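PDB 2BCG: Rab GDP-dissociation inhibitor from Saccharomyces cerevisiae, which inhibits GDP dissociation from the Rab GTPase Sec4, acts in the yeast secretory pathway, and extracts GDP-bound Ypt7 from vacuolar membranes. Local coordinates for residues K302-I316 / I389-R403. Residues are numbered along the deposited sequence; the frame is centred on the assembly and turned at random. Where two conformers were deposited one is given.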
# COMPACT_ATOMS: atom_id res chain seq x y z
N LYS A 302 -12.98 -6.59 -22.73
CA LYS A 302 -14.10 -6.01 -22.02
C LYS A 302 -13.81 -4.58 -21.56
O LYS A 302 -14.62 -3.98 -20.83
CB LYS A 302 -14.43 -6.83 -20.76
CG LYS A 302 -14.87 -8.26 -21.02
CD LYS A 302 -16.37 -8.34 -21.28
CE LYS A 302 -16.77 -9.72 -21.77
NZ LYS A 302 -18.25 -9.88 -21.79
N CYS A 303 -12.67 -4.04 -22.01
CA CYS A 303 -12.27 -2.68 -21.63
C CYS A 303 -12.01 -1.83 -22.85
O CYS A 303 -11.81 -2.36 -23.95
CB CYS A 303 -11.00 -2.68 -20.77
SG CYS A 303 -11.22 -3.56 -19.24
N LYS A 304 -12.03 -0.52 -22.65
CA LYS A 304 -11.78 0.44 -23.72
C LYS A 304 -10.78 1.49 -23.24
O LYS A 304 -10.72 1.81 -22.05
CB LYS A 304 -13.09 1.11 -24.16
CG LYS A 304 -13.84 1.88 -23.05
CD LYS A 304 -15.23 2.40 -23.50
CE LYS A 304 -15.87 3.27 -22.43
NZ LYS A 304 -17.24 3.80 -22.77
N SER A 305 -10.01 2.02 -24.17
CA SER A 305 -9.12 3.12 -23.85
C SER A 305 -9.95 4.35 -23.47
O SER A 305 -11.01 4.60 -24.05
CB SER A 305 -8.24 3.45 -25.05
OG SER A 305 -7.54 4.64 -24.79
N THR A 306 -9.48 5.11 -22.48
CA THR A 306 -10.10 6.39 -22.17
C THR A 306 -9.66 7.44 -23.20
O THR A 306 -10.17 8.56 -23.20
CB THR A 306 -9.69 6.88 -20.79
OG1 THR A 306 -8.31 7.25 -20.84
CG2 THR A 306 -9.92 5.79 -19.73
N GLY A 307 -8.71 7.08 -24.06
CA GLY A 307 -8.12 8.00 -25.05
C GLY A 307 -6.96 8.82 -24.50
O GLY A 307 -6.50 9.78 -25.16
N GLN A 308 -6.47 8.45 -23.32
CA GLN A 308 -5.33 9.13 -22.71
C GLN A 308 -4.17 8.18 -22.46
O GLN A 308 -4.35 7.04 -22.08
CB GLN A 308 -5.74 9.75 -21.39
CG GLN A 308 -6.84 10.76 -21.47
CD GLN A 308 -7.38 11.10 -20.12
OE1 GLN A 308 -7.19 12.21 -19.64
NE2 GLN A 308 -8.05 10.13 -19.47
N ARG A 309 -2.97 8.69 -22.67
CA ARG A 309 -1.77 7.95 -22.35
C ARG A 309 -1.00 8.82 -21.35
O ARG A 309 -0.90 10.04 -21.52
CB ARG A 309 -0.86 7.77 -23.57
CG ARG A 309 -1.36 6.76 -24.59
CD ARG A 309 -0.25 6.42 -25.59
NE ARG A 309 0.34 7.60 -26.24
CZ ARG A 309 1.61 7.68 -26.66
NH1 ARG A 309 2.45 6.68 -26.47
NH2 ARG A 309 2.03 8.79 -27.27
N VAL A 310 -0.46 8.16 -20.33
CA VAL A 310 0.27 8.88 -19.30
C VAL A 310 1.74 8.51 -19.39
O VAL A 310 2.08 7.33 -19.39
CB VAL A 310 -0.26 8.48 -17.89
CG1 VAL A 310 0.42 9.32 -16.80
CG2 VAL A 310 -1.77 8.66 -17.81
N ILE A 311 2.61 9.52 -19.44
CA ILE A 311 4.05 9.23 -19.38
C ILE A 311 4.46 9.35 -17.92
O ILE A 311 4.03 10.32 -17.23
CB ILE A 311 4.91 10.13 -20.30
CG1 ILE A 311 6.39 9.76 -20.21
CG2 ILE A 311 4.64 11.60 -20.04
CD1 ILE A 311 7.25 10.33 -21.33
N ARG A 312 5.26 8.38 -17.46
CA ARG A 312 5.77 8.39 -16.10
C ARG A 312 7.28 8.18 -16.15
O ARG A 312 7.77 7.16 -16.71
CB ARG A 312 5.09 7.32 -15.23
CG ARG A 312 3.57 7.58 -15.09
CD ARG A 312 2.84 6.49 -14.37
NE ARG A 312 1.44 6.86 -14.09
CZ ARG A 312 0.36 6.16 -14.48
NH1 ARG A 312 0.47 5.04 -15.16
NH2 ARG A 312 -0.85 6.58 -14.11
N ALA A 313 7.99 9.18 -15.65
CA ALA A 313 9.45 9.17 -15.71
C ALA A 313 9.92 9.07 -14.28
O ALA A 313 9.78 10.01 -13.52
CB ALA A 313 10.00 10.46 -16.34
N ILE A 314 10.52 7.94 -13.94
CA ILE A 314 11.04 7.69 -12.62
C ILE A 314 12.51 8.11 -12.62
O ILE A 314 13.34 7.54 -13.35
CB ILE A 314 10.90 6.20 -12.24
CG1 ILE A 314 9.43 5.75 -12.28
CG2 ILE A 314 11.60 5.88 -10.91
CD1 ILE A 314 9.30 4.22 -12.29
N CYS A 315 12.81 9.17 -11.86
CA CYS A 315 14.16 9.72 -11.83
C CYS A 315 14.81 9.45 -10.50
O CYS A 315 14.16 9.60 -9.46
CB CYS A 315 14.12 11.22 -12.03
SG CYS A 315 13.34 11.67 -13.61
N ILE A 316 16.09 9.05 -10.54
CA ILE A 316 16.87 8.86 -9.32
C ILE A 316 17.84 10.01 -9.22
O ILE A 316 18.56 10.31 -10.17
CB ILE A 316 17.66 7.55 -9.31
CG1 ILE A 316 16.73 6.32 -9.39
CG2 ILE A 316 18.56 7.50 -8.05
CD1 ILE A 316 17.51 4.97 -9.56
N ILE A 389 20.39 14.54 -12.80
CA ILE A 389 19.63 13.28 -12.64
C ILE A 389 20.58 12.11 -12.88
O ILE A 389 21.30 12.08 -13.90
CB ILE A 389 18.40 13.23 -13.62
CG1 ILE A 389 17.40 14.37 -13.33
CG2 ILE A 389 17.77 11.82 -13.59
CD1 ILE A 389 16.41 14.67 -14.48
N GLU A 390 20.61 11.17 -11.94
CA GLU A 390 21.51 10.01 -12.05
C GLU A 390 21.04 9.02 -13.08
O GLU A 390 21.84 8.52 -13.88
CB GLU A 390 21.68 9.33 -10.70
CG GLU A 390 22.66 8.19 -10.70
CD GLU A 390 23.21 7.92 -9.32
OE1 GLU A 390 22.49 8.18 -8.33
OE2 GLU A 390 24.37 7.46 -9.22
N GLU A 391 19.75 8.69 -13.02
CA GLU A 391 19.15 7.74 -13.97
C GLU A 391 17.69 8.08 -14.15
O GLU A 391 17.03 8.59 -13.23
CB GLU A 391 19.30 6.33 -13.42
CG GLU A 391 19.03 5.21 -14.39
CD GLU A 391 19.86 5.32 -15.64
OE1 GLU A 391 20.93 4.67 -15.67
OE2 GLU A 391 19.47 6.08 -16.56
N LYS A 392 17.20 7.79 -15.33
CA LYS A 392 15.78 7.96 -15.67
C LYS A 392 15.25 6.60 -16.15
O LYS A 392 15.93 5.92 -16.96
CB LYS A 392 15.63 8.93 -16.85
CG LYS A 392 15.97 10.36 -16.61
CD LYS A 392 15.75 11.13 -17.90
CE LYS A 392 16.09 12.59 -17.70
NZ LYS A 392 16.24 13.30 -19.01
N PHE A 393 14.05 6.25 -15.71
CA PHE A 393 13.35 5.05 -16.19
C PHE A 393 11.99 5.50 -16.72
O PHE A 393 11.15 5.96 -15.94
CB PHE A 393 13.20 4.04 -15.07
CG PHE A 393 14.51 3.65 -14.42
CD1 PHE A 393 15.22 2.52 -14.85
CD2 PHE A 393 15.04 4.42 -13.39
CE1 PHE A 393 16.47 2.16 -14.25
CE2 PHE A 393 16.27 4.05 -12.80
CZ PHE A 393 16.97 2.93 -13.24
N MET A 394 11.80 5.40 -18.03
CA MET A 394 10.66 6.03 -18.67
C MET A 394 9.67 4.98 -19.11
O MET A 394 10.05 3.98 -19.74
CB MET A 394 11.08 6.77 -19.95
CG MET A 394 12.36 7.61 -19.91
SD MET A 394 11.94 9.07 -19.01
CE MET A 394 10.97 9.96 -20.20
N GLY A 395 8.41 5.23 -18.81
CA GLY A 395 7.33 4.32 -19.20
C GLY A 395 6.14 5.14 -19.65
O GLY A 395 5.94 6.30 -19.22
N ILE A 396 5.34 4.54 -20.53
CA ILE A 396 4.08 5.15 -20.98
C ILE A 396 2.97 4.12 -20.79
O ILE A 396 3.14 2.96 -21.15
CB ILE A 396 4.18 5.61 -22.46
CG1 ILE A 396 5.28 6.70 -22.55
CG2 ILE A 396 2.82 6.08 -22.94
CD1 ILE A 396 5.57 7.15 -24.00
N ALA A 397 1.87 4.54 -20.18
CA ALA A 397 0.73 3.66 -19.94
C ALA A 397 -0.53 4.22 -20.62
O ALA A 397 -0.83 5.41 -20.50
CB ALA A 397 0.50 3.49 -18.44
N GLU A 398 -1.26 3.35 -21.34
CA GLU A 398 -2.56 3.74 -21.85
C GLU A 398 -3.58 3.46 -20.76
O GLU A 398 -3.50 2.43 -20.11
CB GLU A 398 -2.90 2.95 -23.13
CG GLU A 398 -4.13 3.52 -23.82
CD GLU A 398 -4.32 3.04 -25.25
OE1 GLU A 398 -5.25 3.54 -25.92
OE2 GLU A 398 -3.57 2.15 -25.70
N LEU A 399 -4.50 4.40 -20.53
CA LEU A 399 -5.53 4.24 -19.51
C LEU A 399 -6.77 3.52 -20.05
O LEU A 399 -7.31 3.90 -21.10
CB LEU A 399 -5.95 5.59 -18.93
CG LEU A 399 -4.82 6.42 -18.36
CD1 LEU A 399 -5.48 7.67 -17.79
CD2 LEU A 399 -4.04 5.62 -17.30
N PHE A 400 -7.20 2.50 -19.31
CA PHE A 400 -8.39 1.70 -19.68
C PHE A 400 -9.53 1.82 -18.67
O PHE A 400 -9.32 2.13 -17.48
CB PHE A 400 -7.99 0.23 -19.88
CG PHE A 400 -7.00 0.04 -20.97
CD1 PHE A 400 -5.64 -0.13 -20.67
CD2 PHE A 400 -7.40 0.09 -22.31
CE1 PHE A 400 -4.70 -0.27 -21.68
CE2 PHE A 400 -6.45 -0.04 -23.33
CZ PHE A 400 -5.09 -0.21 -23.02
N GLU A 401 -10.76 1.63 -19.16
CA GLU A 401 -11.92 1.58 -18.28
C GLU A 401 -12.83 0.47 -18.80
O GLU A 401 -12.70 0.08 -19.95
CB GLU A 401 -12.67 2.92 -18.24
CG GLU A 401 -13.16 3.38 -19.62
CD GLU A 401 -13.89 4.69 -19.59
OE1 GLU A 401 -13.99 5.33 -20.66
OE2 GLU A 401 -14.38 5.10 -18.52
N PRO A 402 -13.68 -0.07 -17.93
CA PRO A 402 -14.60 -1.11 -18.43
C PRO A 402 -15.61 -0.53 -19.41
O PRO A 402 -16.07 0.60 -19.25
CB PRO A 402 -15.33 -1.58 -17.18
CG PRO A 402 -15.03 -0.62 -16.10
CD PRO A 402 -13.86 0.21 -16.49
N ARG A 403 -15.94 -1.35 -20.40
CA ARG A 403 -16.97 -0.98 -21.37
C ARG A 403 -18.35 -0.96 -20.69
O ARG A 403 -19.19 -0.11 -21.02
CB ARG A 403 -16.92 -1.98 -22.53
CG ARG A 403 -15.71 -1.83 -23.44
CD ARG A 403 -15.70 -2.83 -24.59
NE ARG A 403 -14.43 -2.80 -25.32
CZ ARG A 403 -14.12 -1.91 -26.27
NH1 ARG A 403 -14.99 -0.96 -26.63
NH2 ARG A 403 -12.92 -1.95 -26.86
O HOH W 1 -11.25 -3.94 -26.29
O HOH W 2 -18.91 1.38 -23.35
O HOH W 3 -13.53 6.00 -23.19
O HOH W 4 3.17 5.41 -17.48
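Ile316 and Phe393 mark the tightly packed end of this antiparallel strand pair: Ile316 CD1 meets the ring edge at Phe393 CE2, 3.6 Å away. On the other face the Met394 chain, bent at chi2 and chi3, folds back across the strands, laying SD 3.6 Å from Ala313 CB and CE against Ile311 CD1. Backbone pairing is regular here; Arg312 N reaches Gly395 O at 2.8 Å, with an N-H...O angle of 178°. A classic bulge ends it, Glu390 and Glu391 both facing Ile316.

The other end is more open to solvent, with waters 1 to 3 bound along it. Gly307 turns a corner, with a two-residue register shift between Ser305 and Arg309. Ser305 OG accepts from Gly307 N, an ST turn, and donates to Glu398 OE1 (2.8 Å) on its anti side, 22° out of the carboxylate plane. With Glu398 cut back to an alanine, the Ser305 hydroxyl would probably lose its carboxylate acceptor, keeping just the ST turn. Farther out, Lys304 NZ stays 4.2 Å from Glu401 OE1, beyond a salt bridge; water 3 links OE1 to Ser305 O, while Arg415 salt-bridges Glu401 OE2.

Strand 391-402 is outermost in the mixed sheet; strand 303-317 separates it from 362-369. Helix 55-62 packs on Ile316 and Phe393, helix 375-378 on Ile311 and Met394.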